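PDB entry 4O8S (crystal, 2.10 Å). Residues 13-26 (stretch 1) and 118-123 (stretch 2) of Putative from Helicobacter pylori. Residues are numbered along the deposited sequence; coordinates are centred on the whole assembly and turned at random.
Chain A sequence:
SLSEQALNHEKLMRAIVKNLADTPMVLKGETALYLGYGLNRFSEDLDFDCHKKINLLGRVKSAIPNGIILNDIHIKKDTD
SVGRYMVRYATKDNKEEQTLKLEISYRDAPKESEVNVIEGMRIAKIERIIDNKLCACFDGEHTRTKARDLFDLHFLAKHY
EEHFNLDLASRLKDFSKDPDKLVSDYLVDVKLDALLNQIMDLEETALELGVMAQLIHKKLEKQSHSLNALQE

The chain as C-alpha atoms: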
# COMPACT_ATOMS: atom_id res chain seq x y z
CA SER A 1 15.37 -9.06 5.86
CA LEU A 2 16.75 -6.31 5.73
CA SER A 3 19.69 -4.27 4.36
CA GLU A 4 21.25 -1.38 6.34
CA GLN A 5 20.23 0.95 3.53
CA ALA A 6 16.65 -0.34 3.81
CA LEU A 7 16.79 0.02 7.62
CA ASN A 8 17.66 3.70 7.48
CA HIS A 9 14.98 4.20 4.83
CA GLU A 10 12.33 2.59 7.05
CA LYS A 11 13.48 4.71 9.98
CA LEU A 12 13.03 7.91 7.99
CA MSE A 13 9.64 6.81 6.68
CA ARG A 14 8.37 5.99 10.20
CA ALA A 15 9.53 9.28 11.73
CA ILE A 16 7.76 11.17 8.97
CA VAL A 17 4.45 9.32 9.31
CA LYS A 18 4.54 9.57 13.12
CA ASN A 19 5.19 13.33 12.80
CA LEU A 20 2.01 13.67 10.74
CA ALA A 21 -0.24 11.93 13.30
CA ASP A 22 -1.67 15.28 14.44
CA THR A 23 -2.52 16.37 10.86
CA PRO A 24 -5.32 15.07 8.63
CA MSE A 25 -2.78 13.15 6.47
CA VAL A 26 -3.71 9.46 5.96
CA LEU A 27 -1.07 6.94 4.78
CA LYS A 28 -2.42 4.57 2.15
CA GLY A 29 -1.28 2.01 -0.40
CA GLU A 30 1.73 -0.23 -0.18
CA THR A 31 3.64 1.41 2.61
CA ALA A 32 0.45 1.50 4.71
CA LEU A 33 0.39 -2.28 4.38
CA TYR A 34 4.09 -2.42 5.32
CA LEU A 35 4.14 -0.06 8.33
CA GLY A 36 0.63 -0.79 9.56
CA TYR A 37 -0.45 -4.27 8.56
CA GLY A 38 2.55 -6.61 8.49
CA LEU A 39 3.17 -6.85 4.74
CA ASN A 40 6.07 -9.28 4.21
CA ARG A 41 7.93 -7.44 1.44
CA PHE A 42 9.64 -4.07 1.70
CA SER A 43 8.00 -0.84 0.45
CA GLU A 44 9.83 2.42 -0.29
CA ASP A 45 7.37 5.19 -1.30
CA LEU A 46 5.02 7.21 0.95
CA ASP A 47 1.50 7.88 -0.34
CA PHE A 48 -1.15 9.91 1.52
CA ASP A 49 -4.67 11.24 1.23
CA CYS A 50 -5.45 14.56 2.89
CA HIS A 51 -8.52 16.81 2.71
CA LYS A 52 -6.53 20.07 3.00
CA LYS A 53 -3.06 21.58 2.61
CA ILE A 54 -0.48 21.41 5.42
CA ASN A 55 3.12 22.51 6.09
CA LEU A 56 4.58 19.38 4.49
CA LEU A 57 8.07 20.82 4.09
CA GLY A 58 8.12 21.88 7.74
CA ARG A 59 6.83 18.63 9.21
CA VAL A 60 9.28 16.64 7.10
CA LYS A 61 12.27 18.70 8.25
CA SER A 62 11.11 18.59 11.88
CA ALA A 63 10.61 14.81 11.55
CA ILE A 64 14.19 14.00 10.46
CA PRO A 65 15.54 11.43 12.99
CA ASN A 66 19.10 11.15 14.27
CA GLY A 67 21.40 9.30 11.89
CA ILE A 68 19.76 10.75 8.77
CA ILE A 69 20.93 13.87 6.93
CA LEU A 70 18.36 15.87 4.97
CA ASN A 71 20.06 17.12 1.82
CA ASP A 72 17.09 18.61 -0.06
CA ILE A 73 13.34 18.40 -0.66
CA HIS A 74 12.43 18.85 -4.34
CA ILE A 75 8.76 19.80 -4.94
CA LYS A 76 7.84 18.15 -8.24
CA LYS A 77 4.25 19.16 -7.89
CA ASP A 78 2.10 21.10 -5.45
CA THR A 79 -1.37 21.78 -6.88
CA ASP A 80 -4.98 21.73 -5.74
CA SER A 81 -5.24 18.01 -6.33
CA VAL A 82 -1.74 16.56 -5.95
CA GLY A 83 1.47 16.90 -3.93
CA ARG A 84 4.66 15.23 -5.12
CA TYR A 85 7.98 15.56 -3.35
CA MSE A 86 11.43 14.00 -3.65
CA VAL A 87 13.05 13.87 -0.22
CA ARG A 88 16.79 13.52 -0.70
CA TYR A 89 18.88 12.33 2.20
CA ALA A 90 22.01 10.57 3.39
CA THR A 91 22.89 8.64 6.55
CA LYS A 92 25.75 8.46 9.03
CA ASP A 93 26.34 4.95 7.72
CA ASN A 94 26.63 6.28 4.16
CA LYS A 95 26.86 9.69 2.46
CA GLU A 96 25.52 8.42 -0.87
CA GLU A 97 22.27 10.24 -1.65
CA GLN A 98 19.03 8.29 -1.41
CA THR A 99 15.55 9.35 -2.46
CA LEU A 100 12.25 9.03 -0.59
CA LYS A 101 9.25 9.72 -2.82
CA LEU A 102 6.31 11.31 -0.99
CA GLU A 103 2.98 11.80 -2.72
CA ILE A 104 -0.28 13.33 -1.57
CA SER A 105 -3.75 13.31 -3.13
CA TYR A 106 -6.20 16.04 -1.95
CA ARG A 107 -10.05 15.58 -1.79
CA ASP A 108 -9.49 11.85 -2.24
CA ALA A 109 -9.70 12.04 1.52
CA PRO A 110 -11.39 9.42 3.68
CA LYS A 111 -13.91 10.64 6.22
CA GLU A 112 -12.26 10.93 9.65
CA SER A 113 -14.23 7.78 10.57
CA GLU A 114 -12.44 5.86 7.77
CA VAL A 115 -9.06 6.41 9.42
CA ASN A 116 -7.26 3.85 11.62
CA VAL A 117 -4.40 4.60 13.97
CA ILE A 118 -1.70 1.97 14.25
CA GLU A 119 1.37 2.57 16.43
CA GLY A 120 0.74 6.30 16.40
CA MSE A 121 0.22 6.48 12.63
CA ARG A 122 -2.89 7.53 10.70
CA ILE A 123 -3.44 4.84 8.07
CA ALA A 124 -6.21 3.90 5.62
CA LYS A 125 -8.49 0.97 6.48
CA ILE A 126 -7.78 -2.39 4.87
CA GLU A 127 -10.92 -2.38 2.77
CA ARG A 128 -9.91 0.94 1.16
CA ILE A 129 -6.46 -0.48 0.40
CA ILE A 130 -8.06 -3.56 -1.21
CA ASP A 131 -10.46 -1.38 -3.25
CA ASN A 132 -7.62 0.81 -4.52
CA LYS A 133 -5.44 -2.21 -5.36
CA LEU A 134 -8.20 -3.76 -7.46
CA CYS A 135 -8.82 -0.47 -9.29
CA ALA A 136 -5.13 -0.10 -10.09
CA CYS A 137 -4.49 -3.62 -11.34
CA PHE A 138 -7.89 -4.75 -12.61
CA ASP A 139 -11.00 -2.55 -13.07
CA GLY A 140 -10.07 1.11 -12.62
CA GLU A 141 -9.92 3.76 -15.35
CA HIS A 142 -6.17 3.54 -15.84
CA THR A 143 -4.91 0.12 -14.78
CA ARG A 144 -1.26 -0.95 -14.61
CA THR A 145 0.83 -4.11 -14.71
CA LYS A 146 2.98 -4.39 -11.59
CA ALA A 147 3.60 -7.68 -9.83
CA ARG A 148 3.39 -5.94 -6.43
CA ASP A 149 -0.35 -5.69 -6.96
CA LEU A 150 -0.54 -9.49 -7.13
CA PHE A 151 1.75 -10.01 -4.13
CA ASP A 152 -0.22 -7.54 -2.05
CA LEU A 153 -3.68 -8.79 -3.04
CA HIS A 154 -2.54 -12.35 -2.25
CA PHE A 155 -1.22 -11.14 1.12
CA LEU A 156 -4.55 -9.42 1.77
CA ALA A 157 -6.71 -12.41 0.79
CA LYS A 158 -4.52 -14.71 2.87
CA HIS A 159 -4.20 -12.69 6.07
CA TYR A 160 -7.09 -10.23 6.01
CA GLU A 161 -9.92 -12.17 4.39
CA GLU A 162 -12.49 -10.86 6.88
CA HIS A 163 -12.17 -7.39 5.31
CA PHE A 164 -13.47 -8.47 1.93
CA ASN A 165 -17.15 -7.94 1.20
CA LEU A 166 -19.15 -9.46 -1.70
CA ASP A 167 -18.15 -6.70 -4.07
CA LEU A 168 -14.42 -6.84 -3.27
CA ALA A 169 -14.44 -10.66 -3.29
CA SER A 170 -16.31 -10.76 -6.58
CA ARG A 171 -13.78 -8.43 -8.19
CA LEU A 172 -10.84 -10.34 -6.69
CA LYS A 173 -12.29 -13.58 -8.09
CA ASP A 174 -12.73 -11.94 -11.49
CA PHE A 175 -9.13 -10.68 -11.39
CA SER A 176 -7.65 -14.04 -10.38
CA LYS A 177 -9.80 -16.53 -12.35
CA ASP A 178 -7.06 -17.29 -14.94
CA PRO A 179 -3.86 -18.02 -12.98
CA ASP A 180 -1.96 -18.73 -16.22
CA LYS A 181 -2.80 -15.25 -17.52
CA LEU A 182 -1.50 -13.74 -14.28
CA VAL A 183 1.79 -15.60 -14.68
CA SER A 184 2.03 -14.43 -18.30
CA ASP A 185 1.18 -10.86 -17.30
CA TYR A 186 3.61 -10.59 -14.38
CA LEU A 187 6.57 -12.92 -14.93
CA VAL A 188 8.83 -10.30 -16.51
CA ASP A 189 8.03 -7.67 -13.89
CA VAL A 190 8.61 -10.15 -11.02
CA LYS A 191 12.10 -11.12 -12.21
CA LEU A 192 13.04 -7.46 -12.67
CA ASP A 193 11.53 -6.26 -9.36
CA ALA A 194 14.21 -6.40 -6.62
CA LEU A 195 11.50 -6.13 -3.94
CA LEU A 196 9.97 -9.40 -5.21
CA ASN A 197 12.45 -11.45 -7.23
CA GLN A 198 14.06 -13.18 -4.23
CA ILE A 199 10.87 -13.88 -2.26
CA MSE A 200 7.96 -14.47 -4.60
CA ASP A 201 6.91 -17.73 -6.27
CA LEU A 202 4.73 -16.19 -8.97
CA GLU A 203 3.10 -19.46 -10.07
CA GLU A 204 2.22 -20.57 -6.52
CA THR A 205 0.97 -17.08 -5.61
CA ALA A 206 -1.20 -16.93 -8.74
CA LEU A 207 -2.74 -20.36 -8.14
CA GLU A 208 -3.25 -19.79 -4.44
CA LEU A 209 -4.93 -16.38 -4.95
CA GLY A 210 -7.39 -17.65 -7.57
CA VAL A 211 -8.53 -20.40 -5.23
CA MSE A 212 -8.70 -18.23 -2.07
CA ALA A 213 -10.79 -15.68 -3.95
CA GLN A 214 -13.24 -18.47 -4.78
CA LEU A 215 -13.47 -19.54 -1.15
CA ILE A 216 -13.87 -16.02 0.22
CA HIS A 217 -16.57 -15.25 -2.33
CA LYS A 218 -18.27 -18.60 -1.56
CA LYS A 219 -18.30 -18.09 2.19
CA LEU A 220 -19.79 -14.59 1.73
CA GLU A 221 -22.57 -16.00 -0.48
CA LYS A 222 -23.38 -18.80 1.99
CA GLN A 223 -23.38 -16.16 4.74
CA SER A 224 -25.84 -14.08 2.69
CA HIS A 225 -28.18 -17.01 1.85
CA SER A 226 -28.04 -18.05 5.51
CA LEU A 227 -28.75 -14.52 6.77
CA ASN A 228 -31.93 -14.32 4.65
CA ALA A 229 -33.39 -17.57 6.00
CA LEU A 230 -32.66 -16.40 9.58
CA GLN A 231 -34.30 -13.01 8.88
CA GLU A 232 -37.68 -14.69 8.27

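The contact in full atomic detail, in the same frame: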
# COMPACT_ATOMS: atom_id res chain seq x y z
N MSE A 13 11.07 6.88 7.00
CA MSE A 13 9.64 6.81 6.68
C MSE A 13 8.78 6.85 7.94
O MSE A 13 7.81 7.61 8.01
CB MSE A 13 9.33 5.57 5.85
CG MSE A 13 9.94 5.58 4.46
SE MSE A 13 9.08 4.14 3.39
CE MSE A 13 9.60 2.58 4.43
N ARG A 14 9.14 6.04 8.94
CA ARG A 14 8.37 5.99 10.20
C ARG A 14 8.32 7.32 10.93
O ARG A 14 7.26 7.73 11.41
CB ARG A 14 8.96 4.94 11.16
CG ARG A 14 8.68 3.49 10.76
CD ARG A 14 9.00 2.54 11.93
NE ARG A 14 8.55 1.18 11.63
CZ ARG A 14 7.32 0.74 11.88
NH1 ARG A 14 6.42 1.54 12.45
NH2 ARG A 14 6.99 -0.51 11.56
N ALA A 15 9.46 7.99 11.04
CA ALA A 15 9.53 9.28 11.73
C ALA A 15 8.59 10.27 11.04
O ALA A 15 7.84 11.02 11.70
CB ALA A 15 10.94 9.81 11.71
N ILE A 16 8.62 10.26 9.71
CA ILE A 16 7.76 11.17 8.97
C ILE A 16 6.30 10.89 9.28
O ILE A 16 5.56 11.79 9.68
CB ILE A 16 8.02 11.07 7.44
CG1 ILE A 16 9.33 11.78 7.11
CG2 ILE A 16 6.89 11.70 6.66
CD1 ILE A 16 9.85 11.48 5.70
N VAL A 17 5.86 9.64 9.10
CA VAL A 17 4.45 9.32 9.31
C VAL A 17 4.01 9.61 10.76
O VAL A 17 2.94 10.17 10.99
CB VAL A 17 4.12 7.86 8.91
CG1 VAL A 17 2.64 7.57 9.08
CG2 VAL A 17 4.55 7.61 7.44
N LYS A 18 4.85 9.26 11.73
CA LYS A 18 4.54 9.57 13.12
C LYS A 18 4.42 11.10 13.34
O LYS A 18 3.52 11.56 14.04
CB LYS A 18 5.58 8.94 14.05
CG LYS A 18 5.38 7.41 14.23
CD LYS A 18 6.64 6.73 14.76
CE LYS A 18 6.32 5.46 15.57
NZ LYS A 18 5.59 4.38 14.83
N ASN A 19 5.29 11.87 12.70
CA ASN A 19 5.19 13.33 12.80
C ASN A 19 3.84 13.85 12.33
O ASN A 19 3.30 14.79 12.90
CB ASN A 19 6.31 14.03 12.04
CG ASN A 19 6.35 15.54 12.31
OD1 ASN A 19 5.57 16.31 11.73
ND2 ASN A 19 7.24 15.95 13.20
N LEU A 20 3.27 13.21 11.32
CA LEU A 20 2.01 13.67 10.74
C LEU A 20 0.76 13.19 11.47
O LEU A 20 -0.36 13.45 11.01
CB LEU A 20 1.94 13.28 9.26
CG LEU A 20 3.09 13.80 8.40
CD1 LEU A 20 3.10 13.11 7.03
CD2 LEU A 20 2.98 15.32 8.23
N ALA A 21 0.92 12.50 12.60
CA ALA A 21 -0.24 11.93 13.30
C ALA A 21 -1.24 12.98 13.83
O ALA A 21 -2.42 12.67 14.05
CB ALA A 21 0.22 11.01 14.42
N ASP A 22 -0.77 14.22 14.02
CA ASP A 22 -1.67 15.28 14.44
C ASP A 22 -2.21 16.13 13.28
O ASP A 22 -2.84 17.17 13.51
CB ASP A 22 -1.01 16.17 15.50
CG ASP A 22 0.29 16.79 15.01
OD1 ASP A 22 0.83 16.32 13.99
OD2 ASP A 22 0.78 17.74 15.66
N THR A 23 -1.98 15.69 12.04
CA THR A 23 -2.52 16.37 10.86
C THR A 23 -3.63 15.50 10.26
O THR A 23 -3.88 14.40 10.76
CB THR A 23 -1.44 16.58 9.80
OG1 THR A 23 -1.18 15.33 9.15
CG2 THR A 23 -0.15 17.11 10.45
N PRO A 24 -4.30 15.98 9.19
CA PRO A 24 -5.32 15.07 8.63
C PRO A 24 -4.75 14.10 7.59
O PRO A 24 -5.54 13.40 6.94
CB PRO A 24 -6.32 16.03 7.96
CG PRO A 24 -5.92 17.44 8.41
CD PRO A 24 -4.45 17.35 8.66
N MSE A 25 -3.43 14.06 7.42
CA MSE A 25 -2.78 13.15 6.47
C MSE A 25 -3.06 11.67 6.80
O MSE A 25 -2.90 11.25 7.94
CB MSE A 25 -1.27 13.37 6.51
CG MSE A 25 -0.85 14.74 6.06
SE MSE A 25 -0.57 14.77 4.09
CE MSE A 25 1.25 14.15 4.01
N VAL A 26 -3.45 10.89 5.79
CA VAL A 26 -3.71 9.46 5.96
C VAL A 26 -2.82 8.66 5.01
O VAL A 26 -2.93 8.81 3.78
CB VAL A 26 -5.17 9.12 5.62
CG1 VAL A 26 -5.47 7.62 5.91
CG2 VAL A 26 -6.13 10.06 6.36
N ILE A 118 -2.47 3.15 13.94
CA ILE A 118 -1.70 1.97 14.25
C ILE A 118 -0.32 2.45 14.66
O ILE A 118 0.38 3.10 13.86
CB ILE A 118 -1.58 1.03 13.01
CG1 ILE A 118 -2.96 0.65 12.48
CG2 ILE A 118 -0.75 -0.20 13.35
CD1 ILE A 118 -3.69 -0.40 13.32
N GLU A 119 0.08 2.13 15.90
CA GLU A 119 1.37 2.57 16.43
C GLU A 119 1.63 4.06 16.21
O GLU A 119 2.73 4.48 15.84
CB GLU A 119 2.53 1.73 15.88
CG GLU A 119 2.53 0.28 16.40
CD GLU A 119 2.51 0.18 17.94
OE1 GLU A 119 3.06 1.09 18.63
OE2 GLU A 119 1.95 -0.81 18.46
N GLY A 120 0.60 4.86 16.46
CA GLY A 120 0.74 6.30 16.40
C GLY A 120 0.70 6.84 14.98
O GLY A 120 1.07 7.99 14.76
N MSE A 121 0.25 6.03 14.03
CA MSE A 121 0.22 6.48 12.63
C MSE A 121 -1.17 6.41 12.04
O MSE A 121 -1.84 5.38 12.18
CB MSE A 121 1.16 5.60 11.79
CG MSE A 121 2.59 5.65 12.24
SE MSE A 121 3.72 4.42 11.14
CE MSE A 121 3.23 2.72 12.01
N ARG A 122 -1.60 7.49 11.39
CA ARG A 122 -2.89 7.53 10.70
C ARG A 122 -2.79 6.79 9.37
O ARG A 122 -1.97 7.15 8.49
CB ARG A 122 -3.32 8.98 10.47
CG ARG A 122 -3.61 9.76 11.76
CD ARG A 122 -3.78 11.27 11.49
NE ARG A 122 -4.62 11.57 10.33
CZ ARG A 122 -5.95 11.59 10.35
NH1 ARG A 122 -6.61 11.32 11.47
NH2 ARG A 122 -6.64 11.87 9.25
N ILE A 123 -3.59 5.75 9.20
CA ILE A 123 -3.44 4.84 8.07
C ILE A 123 -4.82 4.48 7.55
O ILE A 123 -5.79 4.40 8.34
CB ILE A 123 -2.67 3.56 8.51
CG1 ILE A 123 -1.26 3.91 8.99
CG2 ILE A 123 -2.55 2.56 7.38
CD1 ILE A 123 -0.33 2.68 9.12
O HOH W 1 0.12 9.70 10.88
O HOH W 2 2.67 9.48 16.38
O HOH W 3 -0.57 9.56 8.18

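Arg122 carries this contact: of all the residues in the two stretches it has the most surface covered by the partner. Its CA-to-CB bond points toward stretch 1, and chi1 m and chi2 t extend the chain until Arg122 CD lies 3.2 Å from Ala21 O. There chi3 turns to p, and with chi4 at 82° this sets the guanidinium among the carbonyls of the following loop. Two of them lie near its plane and are hydrogen-bonded: Arg122 NH2 to Pro24 O at 3.0 Å and Arg122 NE to Met25 O at 3.0 Å, both with N-H...acceptor angles of 151°. Thr23 O sits over one face, and although it is 3.0 Å from Arg122 NE, the angle is too poor for a bond. Both bonds within this contact go to backbone carbonyls, so the loop's path, rather than a side-chain acceptor, sets the geometry the guanidinium meets. Buried Val26, chi1 t, sets CG2 3.4 Å from Arg122 NH2 and CG1 3.6 Å from Ile123 C.

The loop is braced from within. Thr23, chi1 p, gives its hydroxyl OG1 to Leu20 O (2.8 Å) and receives Met25 N on the same OG1 (3.1 Å), a double role that suits threonine to this bend.

Alongside the helix, the selenomethionine Met121 supplies apolar filling. Its m, t, m chain runs past Val17, whose CG1 packs 3.7 Å from Met121 CB, to bring CE within 3.4 Å of Arg14 NH1. Lys18 starts sideways, but m, t, t and a final p carry NZ to a hydrogen bond with Glu119 O (3.0 Å), in the type I' turn. Gly120, at phi 79°, takes a backbone conformation that favours glycine.

Helix and strand run nearly perpendicular, at 85°, and water links their backbones: water 1 donates to Val17 O (2.9 Å) and accepts from Arg122 N (2.8 Å). Water 3 joins the loop carbonyl Met25 O to Arg122 O, donating to both.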